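Long-range contacts in polyketide synthase type I (Bacillus amyloliquefaciens, PDB 5KKU), which forms the N-terminal dehydratase domain of a modular difficidin assembly-line synthase and probably dehydrates acyl intermediates during polyketide chain growth: residues Leu57-Phe62 with Met223-Cys228; Trp87-Thr92 with Cys112-Gln117; Leu126-Phe131 with Glu172-Leu177. All blocks are in the same frame, centred on the assembly; numbering follows the deposited sequence.

Contact 1 of 3, residues Leu57-Phe62 with Met223-Cys228; sequences LRQIIF and MIDRFC
Ile-60 and Ile-224 share one shape, CG1 beside the backbone N and anti to the carbonyl carbon (chi1 -56° and -74°), so the two lie side by side on one face of the sheet, pointing the same way, with CB of Ile-60 3.8 Å from CB of Ile-224. CD1 of Ile-224 runs on to the edge of the Phe-62 ring, 3.8 Å from CE2 of Phe-62. On the other face the Arg-58 and Arg-226 chains meet at their CG atoms. Their like charges are probably balanced by Glu-56, which bridges to both, with Glu-275 and Glu-277 also pairing with Arg-226. Leu-57 N to Phe-227 O and Phe-227 N to Leu-57 O are both 2.9 Å and nearly straight. At Gln-59, where phi is positive, the chain turns: Gln-59 N bonds Asp-225 O from 40° above the carbonyl plane, and Ile-60 N donates to Ile-224 O at 2.8 Å; Gln-59 and Ile-60 both face Ile-224, a G1 beta bulge. Strands 55-62 and 219-229 come from the N-terminal and C-terminal hotdog regions, and their antiparallel pairing is the sheet-to-sheet seam of the double-hotdog dehydratase fold.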
loop_
_atom_site.group_PDB
_atom_site.type_symbol
_atom_site.label_atom_id
_atom_site.label_comp_id
_atom_site.label_asym_id
_atom_site.label_seq_id
_atom_site.Cartn_x
_atom_site.Cartn_y
_atom_site.Cartn_z
ATOM N N LEU A 57 12.887 -1.498 0.571
ATOM C CA LEU A 57 12.692 -0.465 -0.390
ATOM C C LEU A 57 12.839 0.925 0.178
ATOM O O LEU A 57 12.463 1.179 1.269
ATOM C CB LEU A 57 11.359 -0.633 -1.086
ATOM C CG LEU A 57 10.968 -2.003 -1.537
ATOM C CD1 LEU A 57 9.515 -2.084 -1.859
ATOM C CD2 LEU A 57 11.774 -2.476 -2.715
ATOM N N ARG A 58 13.397 1.829 -0.579
ATOM C CA ARG A 58 13.564 3.185 -0.147
ATOM C C ARG A 58 13.181 4.183 -1.227
ATOM O O ARG A 58 13.200 3.869 -2.359
ATOM C CB ARG A 58 14.983 3.429 0.307
ATOM C CG ARG A 58 15.514 2.388 1.244
ATOM C CD ARG A 58 16.842 2.821 1.788
ATOM N NE ARG A 58 17.463 1.810 2.603
ATOM C CZ ARG A 58 18.761 1.737 2.814
ATOM N NH1 ARG A 58 19.560 2.612 2.273
ATOM N NH2 ARG A 58 19.249 0.783 3.570
ATOM N N GLN A 59 12.916 5.405 -0.852
ATOM C CA GLN A 59 12.557 6.467 -1.762
ATOM C C GLN A 59 11.540 6.047 -2.790
ATOM O O GLN A 59 11.669 6.306 -3.932
ATOM C CB GLN A 59 13.776 7.072 -2.427
ATOM C CG GLN A 59 14.892 7.449 -1.487
ATOM C CD GLN A 59 14.469 8.383 -0.391
ATOM O OE1 GLN A 59 14.033 9.471 -0.647
ATOM N NE2 GLN A 59 14.598 7.951 0.836
ATOM N N ILE A 60 10.465 5.436 -2.357
ATOM C CA ILE A 60 9.378 5.052 -3.219
ATOM C C ILE A 60 8.566 6.229 -3.698
ATOM O O ILE A 60 8.249 7.091 -2.959
ATOM C CB ILE A 60 8.464 4.090 -2.497
ATOM C CG1 ILE A 60 9.262 2.911 -2.019
ATOM C CG2 ILE A 60 7.327 3.649 -3.378
ATOM C CD1 ILE A 60 8.493 1.954 -1.186
ATOM N N ILE A 61 8.220 6.243 -4.951
ATOM C CA ILE A 61 7.349 7.254 -5.474
ATOM C C ILE A 61 6.238 6.623 -6.259
ATOM O O ILE A 61 6.497 5.928 -7.157
ATOM C CB ILE A 61 8.075 8.219 -6.402
ATOM C CG1 ILE A 61 9.292 8.795 -5.751
ATOM C CG2 ILE A 61 7.160 9.331 -6.837
ATOM C CD1 ILE A 61 10.183 9.572 -6.686
ATOM N N PHE A 62 5.013 6.909 -5.906
ATOM C CA PHE A 62 3.881 6.390 -6.597
ATOM C C PHE A 62 3.423 7.385 -7.639
ATOM O O PHE A 62 3.167 8.518 -7.357
ATOM C CB PHE A 62 2.738 6.075 -5.638
ATOM C CG PHE A 62 3.056 5.063 -4.590
ATOM C CD1 PHE A 62 3.300 3.776 -4.909
ATOM C CD2 PHE A 62 3.026 5.398 -3.295
ATOM C CE1 PHE A 62 3.566 2.854 -3.953
ATOM C CE2 PHE A 62 3.290 4.489 -2.337
ATOM C CZ PHE A 62 3.564 3.214 -2.665
ATOM N N MET A 223 4.672 9.045 -1.507
ATOM C CA MET A 223 6.091 8.723 -1.386
ATOM C C MET A 223 6.413 7.817 -0.203
ATOM O O MET A 223 5.670 7.763 0.775
ATOM C CB MET A 223 6.872 10.033 -1.246
ATOM C CG MET A 223 6.875 10.910 -2.489
ATOM S SD MET A 223 7.736 12.473 -2.235
ATOM C CE MET A 223 9.433 11.911 -2.170
ATOM N N ILE A 224 7.415 6.993 -0.189
ATOM C CA ILE A 224 7.636 6.264 1.046
ATOM C C ILE A 224 9.119 6.282 1.251
ATOM O O ILE A 224 9.805 5.910 0.374
ATOM C CB ILE A 224 7.099 4.800 1.029
ATOM C CG1 ILE A 224 5.589 4.743 1.121
ATOM C CG2 ILE A 224 7.662 3.971 2.161
ATOM C CD1 ILE A 224 4.997 3.376 0.924
ATOM N N ASP A 225 9.610 6.740 2.365
ATOM C CA ASP A 225 11.049 6.820 2.537
ATOM C C ASP A 225 11.662 5.450 2.654
ATOM O O ASP A 225 12.619 5.154 2.027
ATOM C CB ASP A 225 11.450 7.698 3.696
ATOM C CG ASP A 225 11.640 9.118 3.306
ATOM O OD1 ASP A 225 11.326 9.500 2.180
ATOM O OD2 ASP A 225 12.096 9.904 4.115
ATOM N N ARG A 226 11.069 4.597 3.470
ATOM C CA ARG A 226 11.494 3.237 3.601
ATOM C C ARG A 226 10.370 2.295 3.942
ATOM O O ARG A 226 9.560 2.605 4.770
ATOM C CB ARG A 226 12.639 3.086 4.603
ATOM C CG ARG A 226 13.094 1.660 4.760
ATOM C CD ARG A 226 14.338 1.468 5.594
ATOM N NE ARG A 226 13.968 1.179 6.956
ATOM C CZ ARG A 226 14.006 -0.010 7.495
ATOM N NH1 ARG A 226 14.459 -1.031 6.821
ATOM N NH2 ARG A 226 13.620 -0.150 8.714
ATOM N N PHE A 227 10.334 1.152 3.292
ATOM C CA PHE A 227 9.466 0.066 3.650
ATOM C C PHE A 227 10.249 -1.222 3.685
ATOM O O PHE A 227 11.027 -1.481 2.828
ATOM C CB PHE A 227 8.280 -0.062 2.702
ATOM C CG PHE A 227 7.231 -0.985 3.179
ATOM C CD1 PHE A 227 7.306 -2.297 2.910
ATOM C CD2 PHE A 227 6.142 -0.520 3.904
ATOM C CE1 PHE A 227 6.350 -3.163 3.365
ATOM C CE2 PHE A 227 5.172 -1.384 4.343
ATOM C CZ PHE A 227 5.286 -2.711 4.077
ATOM N N CYS A 228 10.052 -2.030 4.689
ATOM C CA CYS A 228 10.834 -3.216 4.847
ATOM C C CYS A 228 10.021 -4.352 5.443
ATOM O O CYS A 228 9.483 -4.193 6.488
ATOM C CB CYS A 228 12.047 -2.890 5.707
ATOM S SG CYS A 228 13.187 -4.210 6.013
#

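Contact 2 of 3, residues Trp87-Thr92 with Cys112-Gln117; sequences WKVEIT and CQLYLQ
Trp-87 leaves strand 86-97 with CG beside its backbone N (chi1 -70°), which turns the edge of the indole, obliquely, to Leu-114 and Leu-116 of the neighbouring antiparallel strand. CB of Trp-87 stands 4.1 Å from Leu-114 O, the carbonyl that accepts from Trp-87 N. Farther out, CE3 of Trp-87 comes within 3.5 Å of Leu-114 O, which lies at the ring edge near its plane, and meets CD2 of Leu-114 as well. At the far rim of the benzo ring, CZ3 of Trp-87 lies 4.0 Å from CG of Leu-116, and both CZ3 and CH2 touch CD1 of that leucine. The indole also packs on Asp-6 and Leu-50. Next along the same face, Val-89 sets CB 4.2 Å from Cys-112 SG and CG2 against Leu-114 CB; Leu-42 of helix 37-49 covers Val-89 and Cys-112 from within the hotdog. The opposite face carries Lys-88 and Gln-113, which cross obliquely: Gln-113 bends at chi2 (-82°) and brings NE2 to 3.7 Å from CG of Lys-88, an approach to the aliphatic part of the lysine. The Lys-88 amine makes long, weak ion pairs with Glu-90 and Glu-111. Four backbone bonds tie the strands, Trp-87 with Leu-114 and Val-89 with Cys-112 each bonding both ways; the straightest, Val-89 N to Cys-112 O, reaches 172° at the hydrogen. Cohesion here therefore combines directional main-chain bonding with apolar contact on the helix-facing side, while the long ion pairs of the lysine probably add little.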
loop_
_atom_site.group_PDB
_atom_site.type_symbol
_atom_site.label_atom_id
_atom_site.label_comp_id
_atom_site.label_asym_id
_atom_site.label_seq_id
_atom_site.Cartn_x
_atom_site.Cartn_y
_atom_site.Cartn_z
ATOM N N TRP A 87 19.752 -1.365 -6.232
ATOM C CA TRP A 87 19.168 -1.413 -7.555
ATOM C C TRP A 87 18.066 -0.409 -7.729
ATOM O O TRP A 87 17.259 -0.261 -6.880
ATOM C CB TRP A 87 18.620 -2.796 -7.822
ATOM C CG TRP A 87 19.662 -3.742 -7.977
ATOM C CD1 TRP A 87 20.279 -4.051 -9.092
ATOM C CD2 TRP A 87 20.255 -4.502 -6.955
ATOM N NE1 TRP A 87 21.220 -4.961 -8.864
ATOM C CE2 TRP A 87 21.244 -5.247 -7.534
ATOM C CE3 TRP A 87 20.072 -4.577 -5.593
ATOM C CZ2 TRP A 87 22.032 -6.104 -6.819
ATOM C CZ3 TRP A 87 20.829 -5.401 -4.892
ATOM C CH2 TRP A 87 21.812 -6.173 -5.493
ATOM N N LYS A 88 18.003 0.251 -8.857
ATOM C CA LYS A 88 16.867 1.060 -9.125
ATOM C C LYS A 88 15.777 0.234 -9.747
ATOM O O LYS A 88 16.006 -0.593 -10.563
ATOM C CB LYS A 88 17.211 2.238 -9.991
ATOM C CG LYS A 88 16.077 3.212 -10.214
ATOM C CD LYS A 88 16.412 4.069 -11.406
ATOM C CE LYS A 88 15.276 4.959 -11.866
ATOM N NZ LYS A 88 14.995 6.025 -10.893
ATOM N N VAL A 89 14.559 0.464 -9.310
ATOM C CA VAL A 89 13.433 -0.232 -9.846
ATOM C C VAL A 89 12.369 0.701 -10.377
ATOM O O VAL A 89 11.972 1.627 -9.744
ATOM C CB VAL A 89 12.824 -1.187 -8.831
ATOM C CG1 VAL A 89 11.605 -1.865 -9.397
ATOM C CG2 VAL A 89 13.830 -2.209 -8.406
ATOM N N GLU A 90 11.874 0.417 -11.557
ATOM C CA GLU A 90 10.789 1.193 -12.098
ATOM C C GLU A 90 9.715 0.323 -12.683
ATOM O O GLU A 90 10.015 -0.640 -13.344
ATOM C CB GLU A 90 11.295 2.147 -13.144
ATOM C CG GLU A 90 12.089 3.279 -12.573
ATOM C CD GLU A 90 12.703 4.132 -13.640
ATOM O OE1 GLU A 90 12.392 5.320 -13.711
ATOM O OE2 GLU A 90 13.487 3.584 -14.422
ATOM N N ILE A 91 8.487 0.703 -12.455
ATOM C CA ILE A 91 7.355 0.013 -13.010
ATOM C C ILE A 91 6.586 0.882 -13.995
ATOM O O ILE A 91 6.153 1.958 -13.708
ATOM C CB ILE A 91 6.428 -0.467 -11.923
ATOM C CG1 ILE A 91 7.161 -1.337 -10.942
ATOM C CG2 ILE A 91 5.252 -1.180 -12.537
ATOM C CD1 ILE A 91 6.291 -1.823 -9.857
ATOM N N THR A 92 6.418 0.399 -15.193
ATOM C CA THR A 92 5.583 1.080 -16.136
ATOM C C THR A 92 4.496 0.127 -16.559
ATOM O O THR A 92 4.539 -0.993 -16.216
ATOM C CB THR A 92 6.371 1.553 -17.362
ATOM O OG1 THR A 92 6.977 0.446 -17.985
ATOM C CG2 THR A 92 7.371 2.485 -16.973
ATOM N N CYS A 112 11.527 3.168 -7.125
ATOM C CA CYS A 112 12.133 3.100 -5.815
ATOM C C CYS A 112 13.576 2.628 -5.895
ATOM O O CYS A 112 14.039 2.306 -6.937
ATOM C CB CYS A 112 11.340 2.193 -4.891
ATOM S SG CYS A 112 11.317 0.467 -5.321
ATOM N N GLN A 113 14.253 2.500 -4.778
ATOM C CA GLN A 113 15.582 1.955 -4.723
ATOM C C GLN A 113 15.601 0.728 -3.866
ATOM O O GLN A 113 15.215 0.750 -2.744
ATOM C CB GLN A 113 16.542 2.956 -4.169
ATOM C CG GLN A 113 16.626 4.206 -4.947
ATOM C CD GLN A 113 17.535 4.076 -6.147
ATOM O OE1 GLN A 113 18.453 3.263 -6.195
ATOM N NE2 GLN A 113 17.263 4.874 -7.125
ATOM N N LEU A 114 16.025 -0.370 -4.421
ATOM C CA LEU A 114 16.014 -1.621 -3.704
ATOM C C LEU A 114 17.359 -1.989 -3.080
ATOM O O LEU A 114 18.313 -2.143 -3.743
ATOM C CB LEU A 114 15.527 -2.707 -4.616
ATOM C CG LEU A 114 15.197 -4.063 -4.059
ATOM C CD1 LEU A 114 14.215 -4.652 -5.018
ATOM C CD2 LEU A 114 16.378 -4.997 -3.884
ATOM N N TYR A 115 17.420 -2.130 -1.775
ATOM C CA TYR A 115 18.635 -2.505 -1.083
ATOM C C TYR A 115 18.557 -3.871 -0.468
ATOM O O TYR A 115 17.521 -4.365 -0.191
ATOM C CB TYR A 115 18.911 -1.557 0.044
ATOM C CG TYR A 115 19.258 -0.194 -0.369
ATOM C CD1 TYR A 115 18.314 0.635 -0.890
ATOM C CD2 TYR A 115 20.527 0.272 -0.241
ATOM C CE1 TYR A 115 18.629 1.887 -1.276
ATOM C CE2 TYR A 115 20.860 1.535 -0.624
ATOM C CZ TYR A 115 19.899 2.333 -1.142
ATOM O OH TYR A 115 20.202 3.580 -1.536
ATOM N N LEU A 116 19.696 -4.443 -0.206
ATOM C CA LEU A 116 19.680 -5.687 0.473
ATOM C C LEU A 116 19.443 -5.370 1.948
ATOM O O LEU A 116 19.951 -4.437 2.460
ATOM C CB LEU A 116 20.974 -6.421 0.243
ATOM C CG LEU A 116 21.156 -6.889 -1.193
ATOM C CD1 LEU A 116 22.605 -6.857 -1.592
ATOM C CD2 LEU A 116 20.627 -8.273 -1.434
ATOM N N GLN A 117 18.628 -6.162 2.601
ATOM C CA GLN A 117 18.354 -5.960 4.013
ATOM C C GLN A 117 19.347 -6.808 4.774
ATOM O O GLN A 117 19.596 -7.938 4.449
ATOM C CB GLN A 117 16.923 -6.308 4.292
ATOM C CG GLN A 117 16.533 -6.339 5.727
ATOM C CD GLN A 117 15.469 -7.379 5.976
ATOM O OE1 GLN A 117 14.558 -7.607 5.153
ATOM N NE2 GLN A 117 15.608 -8.061 7.099
#

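Contact 3 of 3, residues Leu126-Phe131 with Glu172-Leu177; sequences LNIEAF and EELMEL
This is an apolar contact of a helix start against a strand, made without any hydrogen bond between the two segments: the first turn of helix 128-133 lies on strand 172-178 of the C-terminal hotdog. Phe-131 on the helix side and Leu-174 on the strand carry most of it. CG of Phe-131 is anti to the backbone N (chi1 -164°), which sends the ring out to the strand, where it crosses Leu-174 and Glu-172 obliquely. One side of the ring runs along Leu-174, with CE1 of Phe-131 3.5 Å from CB of Leu-174 and CD1 of Phe-131 3.6 Å from CD2 of Leu-174. The tip reaches Glu-172: CZ of Phe-131 is 3.7 Å from CB of Glu-172, and OE1 of that glutamate stands at the ring edge, 3.7 Å from CE2 of Phe-131, with ring and carboxylate planes 71° apart. Leu-174 also has its CG anti to the backbone N (chi1 -166°), and its CD2 meets CD2 of Leu-126 tip to tip at 4.0 Å, while Ile-128 touches the same methyl more distantly through CG1. Tyr-166 and Leu-168 of strand 162-168 pack on Phe-131 too, and Tyr-238 on Leu-174. Asn-127 is the N-cap of the helix, its OD1 accepting from Ala-130 N at 3.0 Å. Glu-172 OE1 is hydrogen-bonded to Tyr-240 OH. At the electropositive rim of Phe-131, that oxygen probably adds a mildly favourable term to a contact held chiefly by dispersion and burial of apolar surface.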
loop_
_atom_site.group_PDB
_atom_site.type_symbol
_atom_site.label_atom_id
_atom_site.label_comp_id
_atom_site.label_asym_id
_atom_site.label_seq_id
_atom_site.Cartn_x
_atom_site.Cartn_y
_atom_site.Cartn_z
ATOM N N LEU A 126 5.626 -4.505 20.981
ATOM C CA LEU A 126 4.554 -3.866 21.668
ATOM C C LEU A 126 3.614 -4.902 22.220
ATOM O O LEU A 126 3.349 -5.897 21.592
ATOM C CB LEU A 126 3.857 -2.996 20.608
ATOM C CG LEU A 126 2.504 -2.363 20.882
ATOM C CD1 LEU A 126 2.629 -1.107 21.708
ATOM C CD2 LEU A 126 1.743 -2.110 19.598
ATOM N N ASN A 127 3.110 -4.632 23.407
ATOM C CA ASN A 127 2.150 -5.500 24.019
ATOM C C ASN A 127 0.779 -5.249 23.445
ATOM O O ASN A 127 0.104 -4.358 23.875
ATOM C CB ASN A 127 2.124 -5.348 25.540
ATOM C CG ASN A 127 1.439 -6.499 26.238
ATOM O OD1 ASN A 127 0.386 -6.941 25.872
ATOM N ND2 ASN A 127 2.065 -6.980 27.245
ATOM N N ILE A 128 0.389 -6.078 22.498
ATOM C CA ILE A 128 -0.860 -5.934 21.793
ATOM C C ILE A 128 -2.057 -5.989 22.737
ATOM O O ILE A 128 -2.866 -5.115 22.676
ATOM C CB ILE A 128 -0.991 -6.875 20.587
ATOM C CG1 ILE A 128 -0.226 -6.348 19.390
ATOM C CG2 ILE A 128 -2.405 -6.948 20.075
ATOM C CD1 ILE A 128 1.229 -6.368 19.560
ATOM N N GLU A 129 -2.131 -7.006 23.559
ATOM C CA GLU A 129 -3.180 -7.157 24.516
ATOM C C GLU A 129 -3.324 -5.976 25.458
ATOM O O GLU A 129 -4.400 -5.534 25.690
ATOM C CB GLU A 129 -2.884 -8.337 25.369
ATOM C CG GLU A 129 -3.357 -9.685 24.982
ATOM C CD GLU A 129 -3.388 -10.536 26.231
ATOM O OE1 GLU A 129 -2.521 -11.372 26.411
ATOM O OE2 GLU A 129 -4.244 -10.303 27.082
ATOM N N ALA A 130 -2.225 -5.531 25.994
ATOM C CA ALA A 130 -2.252 -4.437 26.891
ATOM C C ALA A 130 -2.712 -3.149 26.239
ATOM O O ALA A 130 -3.381 -2.401 26.842
ATOM C CB ALA A 130 -0.915 -4.262 27.558
ATOM N N PHE A 131 -2.309 -2.927 24.995
ATOM C CA PHE A 131 -2.725 -1.765 24.230
ATOM C C PHE A 131 -4.219 -1.755 24.062
ATOM O O PHE A 131 -4.831 -0.771 24.256
ATOM C CB PHE A 131 -2.051 -1.677 22.866
ATOM C CG PHE A 131 -2.161 -0.323 22.229
ATOM C CD1 PHE A 131 -3.266 0.034 21.507
ATOM C CD2 PHE A 131 -1.159 0.589 22.360
ATOM C CE1 PHE A 131 -3.386 1.278 20.962
ATOM C CE2 PHE A 131 -1.256 1.817 21.804
ATOM C CZ PHE A 131 -2.368 2.167 21.087
ATOM N N GLU A 172 -1.479 7.428 20.244
ATOM C CA GLU A 172 -1.132 6.224 19.520
ATOM C C GLU A 172 -2.330 5.514 18.939
ATOM O O GLU A 172 -3.392 5.644 19.399
ATOM C CB GLU A 172 -0.394 5.239 20.409
ATOM C CG GLU A 172 0.921 5.734 20.984
ATOM C CD GLU A 172 1.431 4.877 22.121
ATOM O OE1 GLU A 172 1.895 3.778 21.924
ATOM O OE2 GLU A 172 1.357 5.320 23.246
ATOM N N GLU A 173 -2.097 4.761 17.894
ATOM C CA GLU A 173 -3.124 4.006 17.247
ATOM C C GLU A 173 -2.714 2.577 16.907
ATOM O O GLU A 173 -1.592 2.302 16.602
ATOM C CB GLU A 173 -3.550 4.743 15.994
ATOM C CG GLU A 173 -4.587 4.077 15.153
ATOM C CD GLU A 173 -4.862 4.812 13.874
ATOM O OE1 GLU A 173 -4.626 4.263 12.811
ATOM O OE2 GLU A 173 -5.308 5.932 13.927
ATOM N N LEU A 174 -3.687 1.675 16.975
ATOM C CA LEU A 174 -3.471 0.266 16.675
ATOM C C LEU A 174 -4.648 -0.261 15.863
ATOM O O LEU A 174 -5.797 -0.171 16.295
ATOM C CB LEU A 174 -3.312 -0.542 17.963
ATOM C CG LEU A 174 -2.752 -1.957 17.812
ATOM C CD1 LEU A 174 -1.640 -1.987 16.773
ATOM C CD2 LEU A 174 -2.255 -2.485 19.149
ATOM N N MET A 175 -4.361 -0.806 14.686
ATOM C CA MET A 175 -5.410 -1.328 13.819
ATOM C C MET A 175 -5.378 -2.848 13.674
ATOM O O MET A 175 -4.470 -3.404 13.054
ATOM C CB MET A 175 -5.335 -0.672 12.439
ATOM C CG MET A 175 -5.820 0.769 12.409
ATOM S SD MET A 175 -5.823 1.469 10.748
ATOM C CE MET A 175 -4.109 1.238 10.280
ATOM N N GLU A 176 -6.379 -3.509 14.244
ATOM C CA GLU A 176 -6.489 -4.934 14.168
ATOM C C GLU A 176 -7.128 -5.260 12.857
ATOM O O GLU A 176 -8.236 -4.920 12.619
ATOM C CB GLU A 176 -7.294 -5.472 15.338
ATOM C CG GLU A 176 -7.237 -6.973 15.447
ATOM C CD GLU A 176 -8.055 -7.497 16.577
ATOM O OE1 GLU A 176 -9.168 -7.051 16.734
ATOM O OE2 GLU A 176 -7.597 -8.357 17.309
ATOM N N LEU A 177 -6.390 -5.893 11.981
ATOM C CA LEU A 177 -6.865 -6.169 10.663
ATOM C C LEU A 177 -6.880 -7.638 10.321
ATOM O O LEU A 177 -5.940 -8.334 10.568
ATOM C CB LEU A 177 -6.003 -5.406 9.678
ATOM C CG LEU A 177 -6.007 -3.904 9.863
ATOM C CD1 LEU A 177 -4.798 -3.245 9.291
ATOM C CD2 LEU A 177 -7.228 -3.374 9.201
#

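In the fold
Along the chain, the first segment of contact 1 comes first, contact 2 and then contact 3 follow in series, and residues 223-228 close contact 1 last. Contacts 1 and 2 are immediate neighbours, their centres 9 Å apart: strand 107-116 pairs with 55-62, Arg-58 O probably accepting from Gln-113 N, so the order 86-97, 107-116, 55-62, 219-229 runs from the N-terminal hotdog into the C-terminal one. Contact 3 sits at the far side of the second hotdog, its centre 24 Å from that of contact 1 and 31 Å from that of contact 2. Together they mark one hotdog's sheet, the junction, and the other's periphery; contact 1 lies nearest the predicted catalytic pair His-25 and Asp-198.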